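Local coordinates for protein Rab3 interacting molecule variant 2 (Drosophila melanogaster, PDB 4TS6) that probably serves as a presynaptic active-zone scaffold that interacts with Rab3 and supports synaptic vesicle release, at residues A[44-56]-A[91-103]. Residues are numbered along the deposited sequence; the frame is centred on the assembly and turned at random. Where two conformers were deposited one is given.
Sequences RNPYAKVFLLPDR and GRLLEVTLWDYVR
Asp-100 OD2 is gripped by two arginines: Arg-44 NH2 in a weak, bent salt-bridge bond of 3.2 Å, and Arg-38 NE in a second salt bridge. Strand 46-53 pairs antiparallel with 93-100 in one sheet of the C2-domain beta-sandwich; paired backbone hydrogen bonds run from Tyr-47/Trp-99 to Leu-53/Leu-93. Arg-44 NE bonds to the backbone O of Ser-36. Asp-100 OD1 receives the backbone N of Asn-45 on its syn side but tilted out of the carboxylate plane, at 2.7 Å and almost straight (176°). Lying anti to the backbone N (chi1 -177°), Asp-100 CG swings the carboxylate toward Arg-44 and Asn-45, pinning the loop that enters strand 46-53. Beyond Asp-100, Tyr-101 N bonds to Asn-45 O, and Asn-45 ND2 donates to Tyr-101 O at 3.1 Å, while Asn-45 OD1 accepts from Thr-69 N.

On the inner face Val-50 CG1 packs against Leu-94 CD1 at 3.6 Å; Ala-48, Leu-94, Val-96 and Leu-98 rest against strand 24-33 of the opposing sheet, and Val-50 on Tyr-81. The outer face carries Tyr-47, whose ring leans across to 93-100 so that Trp-99 CB sits over one face, 3.3 Å from CZ. Tyr-47 OH is hydrogen-bonded to Asn-107 ND2. The Trp-99 five-membered ring takes Lys-49 NZ over its face (cation-pi). Farther along, Arg-56 meets Glu-95 end-on, NH1 to OE2 at 2.9 Å and NH2 to OE1 at 2.6 Å. An alanine in place of Glu-95 would probably leave the Arg-56 guanidinium without its charge mate and freer to turn. Leu-53 CD2 lies over the centre of that guanidinium, 3.6 Å above its plane.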
loop_
_atom_site.group_PDB
_atom_site.type_symbol
_atom_site.label_atom_id
_atom_site.label_comp_id
_atom_site.label_asym_id
_atom_site.label_seq_id
_atom_site.Cartn_x
_atom_site.Cartn_y
_atom_site.Cartn_z
ATOM N N ARG A 44 2.324 10.390 -13.681
ATOM C CA ARG A 44 2.390 10.612 -12.251
ATOM C C ARG A 44 3.746 10.193 -11.699
ATOM O O ARG A 44 4.549 9.564 -12.392
ATOM C CB ARG A 44 1.265 9.834 -11.572
ATOM C CG ARG A 44 -0.096 10.249 -12.086
ATOM C CD ARG A 44 -1.219 9.801 -11.181
ATOM N NE ARG A 44 -2.510 10.193 -11.738
ATOM C CZ ARG A 44 -3.216 11.240 -11.331
ATOM N NH1 ARG A 44 -4.378 11.518 -11.907
ATOM N NH2 ARG A 44 -2.761 12.014 -10.354
ATOM N N ASN A 45 3.986 10.555 -10.445
ATOM C CA ASN A 45 5.174 10.136 -9.720
ATOM C C ASN A 45 4.700 9.471 -8.453
ATOM O O ASN A 45 4.713 10.086 -7.379
ATOM C CB ASN A 45 6.047 11.335 -9.359
ATOM C CG ASN A 45 6.405 12.178 -10.563
ATOM O OD1 ASN A 45 7.052 11.700 -11.492
ATOM N ND2 ASN A 45 6.003 13.448 -10.546
ATOM N N PRO A 46 4.278 8.211 -8.571
ATOM C CA PRO A 46 3.575 7.467 -7.526
ATOM C C PRO A 46 4.455 6.930 -6.393
ATOM O O PRO A 46 5.550 6.432 -6.643
ATOM C CB PRO A 46 2.956 6.272 -8.297
ATOM C CG PRO A 46 3.181 6.552 -9.769
ATOM C CD PRO A 46 4.392 7.434 -9.822
ATOM N N TYR A 47 3.970 7.051 -5.162
ATOM C CA TYR A 47 4.529 6.350 -4.007
ATOM C C TYR A 47 3.361 5.926 -3.168
ATOM O O TYR A 47 2.244 6.425 -3.350
ATOM C CB TYR A 47 5.457 7.228 -3.162
ATOM C CG TYR A 47 4.788 8.435 -2.527
ATOM C CD1 TYR A 47 4.638 9.623 -3.231
ATOM C CD2 TYR A 47 4.325 8.388 -1.217
ATOM C CE1 TYR A 47 4.042 10.748 -2.636
ATOM C CE2 TYR A 47 3.721 9.490 -0.624
ATOM C CZ TYR A 47 3.585 10.665 -1.331
ATOM O OH TYR A 47 2.989 11.762 -0.718
ATOM N N ALA A 48 3.608 5.004 -2.238
ATOM C CA ALA A 48 2.522 4.505 -1.423
ATOM C C ALA A 48 2.825 4.713 0.037
ATOM O O ALA A 48 3.981 4.697 0.454
ATOM C CB ALA A 48 2.267 3.033 -1.718
ATOM N N LYS A 49 1.775 4.936 0.815
ATOM C CA LYS A 49 1.918 4.997 2.249
ATOM C C LYS A 49 1.104 3.848 2.813
ATOM O O LYS A 49 0.040 3.523 2.291
ATOM C CB LYS A 49 1.386 6.337 2.775
ATOM C CG LYS A 49 2.434 7.177 3.474
ATOM C CD LYS A 49 2.351 8.657 3.117
ATOM C CE LYS A 49 1.172 9.366 3.763
ATOM N NZ LYS A 49 1.312 10.863 3.661
ATOM N N VAL A 50 1.597 3.224 3.878
ATOM C CA VAL A 50 0.866 2.103 4.475
ATOM C C VAL A 50 0.742 2.369 5.962
ATOM O O VAL A 50 1.713 2.791 6.598
ATOM C CB VAL A 50 1.629 0.788 4.301
ATOM C CG1 VAL A 50 0.811 -0.397 4.829
ATOM C CG2 VAL A 50 1.987 0.579 2.838
ATOM N N PHE A 51 -0.451 2.132 6.514
ATOM C CA PHE A 51 -0.654 2.233 7.959
ATOM C C PHE A 51 -1.311 0.969 8.436
ATOM O O PHE A 51 -2.134 0.401 7.713
ATOM C CB PHE A 51 -1.596 3.389 8.287
ATOM C CG PHE A 51 -0.932 4.725 8.283
ATOM C CD1 PHE A 51 -0.823 5.453 7.113
ATOM C CD2 PHE A 51 -0.418 5.252 9.454
ATOM C CE1 PHE A 51 -0.202 6.704 7.111
ATOM C CE2 PHE A 51 0.197 6.494 9.466
ATOM C CZ PHE A 51 0.303 7.215 8.289
ATOM N N LEU A 52 -0.975 0.525 9.645
ATOM C CA LEU A 52 -1.743 -0.573 10.246
ATOM C C LEU A 52 -2.678 0.041 11.264
ATOM O O LEU A 52 -2.275 0.303 12.402
ATOM C CB LEU A 52 -0.815 -1.590 10.917
ATOM C CG LEU A 52 -1.494 -2.795 11.568
ATOM C CD1 LEU A 52 -2.224 -3.613 10.498
ATOM C CD2 LEU A 52 -0.471 -3.645 12.282
ATOM N N LEU A 53 -3.922 0.286 10.853
ATOM C CA LEU A 53 -4.879 1.031 11.675
ATOM C C LEU A 53 -5.422 0.139 12.791
ATOM O O LEU A 53 -5.465 -1.083 12.625
ATOM C CB LEU A 53 -6.026 1.566 10.809
ATOM C CG LEU A 53 -5.643 2.503 9.670
ATOM C CD1 LEU A 53 -6.906 2.954 8.959
ATOM C CD2 LEU A 53 -4.909 3.689 10.228
ATOM N N PRO A 54 -5.885 0.734 13.921
ATOM C CA PRO A 54 -6.134 2.151 14.234
ATOM C C PRO A 54 -4.911 3.058 14.452
ATOM O O PRO A 54 -5.075 4.282 14.398
ATOM C CB PRO A 54 -6.980 2.083 15.516
ATOM C CG PRO A 54 -6.598 0.772 16.147
ATOM C CD PRO A 54 -6.409 -0.157 14.977
ATOM N N ASP A 55 -3.729 2.501 14.682
ATOM C CA ASP A 55 -2.554 3.347 14.975
ATOM C C ASP A 55 -2.182 4.267 13.812
ATOM O O ASP A 55 -1.911 3.793 12.704
ATOM C CB ASP A 55 -1.360 2.475 15.349
ATOM C CG ASP A 55 -0.158 3.283 15.827
ATOM O OD1 ASP A 55 -0.188 4.544 15.797
ATOM O OD2 ASP A 55 0.831 2.636 16.224
ATOM N N ARG A 56 -2.164 5.582 14.056
ATOM C CA ARG A 56 -1.803 6.544 13.000
ATOM C C ARG A 56 -0.496 7.312 13.272
ATOM O O ARG A 56 -0.202 8.319 12.612
ATOM C CB ARG A 56 -2.949 7.537 12.737
ATOM C CG ARG A 56 -4.115 6.978 11.919
ATOM C CD ARG A 56 -4.374 7.790 10.650
ATOM N NE ARG A 56 -5.533 7.287 9.913
ATOM C CZ ARG A 56 -5.529 6.969 8.619
ATOM N NH1 ARG A 56 -4.428 7.118 7.893
ATOM N NH2 ARG A 56 -6.638 6.513 8.048
ATOM N N GLY A 91 -9.813 -6.925 13.633
ATOM C CA GLY A 91 -10.295 -5.606 13.989
ATOM C C GLY A 91 -9.363 -4.517 13.483
ATOM O O GLY A 91 -9.725 -3.333 13.463
ATOM N N ARG A 92 -8.167 -4.908 13.055
ATOM C CA ARG A 92 -7.265 -3.943 12.427
ATOM C C ARG A 92 -7.413 -3.897 10.914
ATOM O O ARG A 92 -7.926 -4.837 10.297
ATOM C CB ARG A 92 -5.813 -4.219 12.801
ATOM C CG ARG A 92 -5.606 -4.274 14.289
ATOM C CD ARG A 92 -4.184 -3.934 14.635
ATOM N NE ARG A 92 -3.854 -4.495 15.939
ATOM C CZ ARG A 92 -2.742 -4.224 16.613
ATOM N NH1 ARG A 92 -1.847 -3.380 16.106
ATOM N NH2 ARG A 92 -2.537 -4.799 17.795
ATOM N N LEU A 93 -6.970 -2.789 10.322
ATOM C CA LEU A 93 -7.087 -2.597 8.878
ATOM C C LEU A 93 -5.723 -2.245 8.325
ATOM O O LEU A 93 -5.011 -1.446 8.918
ATOM C CB LEU A 93 -8.048 -1.452 8.558
ATOM C CG LEU A 93 -9.500 -1.606 8.992
ATOM C CD1 LEU A 93 -10.293 -0.372 8.596
ATOM C CD2 LEU A 93 -10.104 -2.832 8.368
ATOM N N LEU A 94 -5.347 -2.842 7.200
ATOM C CA LEU A 94 -4.151 -2.371 6.500
ATOM C C LEU A 94 -4.617 -1.354 5.464
ATOM O O LEU A 94 -5.401 -1.683 4.577
ATOM C CB LEU A 94 -3.424 -3.523 5.807
ATOM C CG LEU A 94 -2.028 -3.177 5.274
ATOM C CD1 LEU A 94 -1.078 -3.040 6.437
ATOM C CD2 LEU A 94 -1.537 -4.235 4.295
ATOM N N GLU A 95 -4.154 -0.115 5.586
ATOM C CA GLU A 95 -4.614 0.966 4.714
ATOM C C GLU A 95 -3.436 1.358 3.843
ATOM O O GLU A 95 -2.435 1.878 4.344
ATOM C CB GLU A 95 -5.072 2.171 5.553
ATOM C CG GLU A 95 -5.715 3.318 4.743
ATOM C CD GLU A 95 -5.770 4.630 5.519
ATOM O OE1 GLU A 95 -6.891 5.094 5.874
ATOM O OE2 GLU A 95 -4.683 5.204 5.764
ATOM N N VAL A 96 -3.543 1.079 2.546
ATOM C CA VAL A 96 -2.483 1.405 1.599
ATOM C C VAL A 96 -3.012 2.513 0.706
ATOM O O VAL A 96 -4.037 2.351 0.035
ATOM C CB VAL A 96 -2.117 0.193 0.709
ATOM C CG1 VAL A 96 -0.978 0.574 -0.253
ATOM C CG2 VAL A 96 -1.729 -1.028 1.565
ATOM N N THR A 97 -2.323 3.645 0.694
ATOM C CA THR A 97 -2.787 4.775 -0.090
ATOM C C THR A 97 -1.734 5.168 -1.110
ATOM O O THR A 97 -0.560 5.302 -0.767
ATOM C CB THR A 97 -3.090 5.976 0.810
ATOM O OG1 THR A 97 -3.992 5.582 1.856
ATOM C CG2 THR A 97 -3.712 7.083 0.010
ATOM N N LEU A 98 -2.152 5.345 -2.363
ATOM C CA LEU A 98 -1.252 5.822 -3.415
ATOM C C LEU A 98 -1.365 7.330 -3.564
ATOM O O LEU A 98 -2.470 7.879 -3.580
ATOM C CB LEU A 98 -1.574 5.172 -4.766
ATOM C CG LEU A 98 -0.715 3.976 -5.167
ATOM C CD1 LEU A 98 -0.737 2.960 -4.070
ATOM C CD2 LEU A 98 -1.201 3.345 -6.462
ATOM N N TRP A 99 -0.212 7.968 -3.743
ATOM C CA TRP A 99 -0.094 9.414 -3.824
ATOM C C TRP A 99 0.757 9.785 -5.018
ATOM O O TRP A 99 1.650 9.028 -5.393
ATOM C CB TRP A 99 0.594 9.910 -2.570
ATOM C CG TRP A 99 -0.199 9.627 -1.325
ATOM C CD1 TRP A 99 -0.101 8.536 -0.505
ATOM C CD2 TRP A 99 -1.229 10.451 -0.785
ATOM N NE1 TRP A 99 -1.011 8.648 0.524
ATOM C CE2 TRP A 99 -1.721 9.814 0.368
ATOM C CE3 TRP A 99 -1.781 11.683 -1.161
ATOM C CZ2 TRP A 99 -2.739 10.365 1.153
ATOM C CZ3 TRP A 99 -2.794 12.224 -0.387
ATOM C CH2 TRP A 99 -3.260 11.568 0.755
ATOM N N ASP A 100 0.488 10.949 -5.602
ATOM C CA ASP A 100 1.219 11.418 -6.773
ATOM C C ASP A 100 2.136 12.492 -6.241
ATOM O O ASP A 100 1.669 13.509 -5.747
ATOM C CB ASP A 100 0.244 11.988 -7.799
ATOM C CG ASP A 100 0.923 12.442 -9.078
ATOM O OD1 ASP A 100 2.129 12.162 -9.270
ATOM O OD2 ASP A 100 0.249 13.089 -9.913
ATOM N N TYR A 101 3.438 12.239 -6.256
ATOM C CA TYR A 101 4.382 13.225 -5.746
ATOM C C TYR A 101 4.432 14.468 -6.635
ATOM O O TYR A 101 4.756 14.393 -7.831
ATOM C CB TYR A 101 5.769 12.607 -5.586
ATOM C CG TYR A 101 6.860 13.606 -5.306
ATOM C CD1 TYR A 101 6.975 14.208 -4.063
ATOM C CD2 TYR A 101 7.789 13.931 -6.278
ATOM C CE1 TYR A 101 7.988 15.129 -3.802
ATOM C CE2 TYR A 101 8.800 14.841 -6.027
ATOM C CZ TYR A 101 8.892 15.435 -4.787
ATOM O OH TYR A 101 9.900 16.335 -4.542
ATOM N N VAL A 102 4.080 15.606 -6.037
ATOM C CA VAL A 102 4.108 16.898 -6.708
ATOM C C VAL A 102 5.238 17.702 -6.074
ATOM O O VAL A 102 5.229 17.933 -4.871
ATOM C CB VAL A 102 2.764 17.637 -6.549
ATOM C CG1 VAL A 102 2.838 19.013 -7.204
ATOM C CG2 VAL A 102 1.616 16.784 -7.155
ATOM N N ARG A 103 6.231 18.094 -6.869
ATOM C CA ARG A 103 7.456 18.623 -6.282
ATOM C C ARG A 103 7.232 19.951 -5.559
ATOM O O ARG A 103 7.800 20.171 -4.487
ATOM C CB ARG A 103 8.563 18.762 -7.341
ATOM C CG ARG A 103 9.839 19.422 -6.817
ATOM C CD ARG A 103 10.931 19.509 -7.898
ATOM N NE ARG A 103 11.317 18.192 -8.399
ATOM C CZ ARG A 103 12.142 17.366 -7.760
ATOM N NH1 ARG A 103 12.668 17.723 -6.595
ATOM N NH2 ARG A 103 12.441 16.185 -8.279
HETATM O O HOH W 1 -2.020 -1.139 14.799
#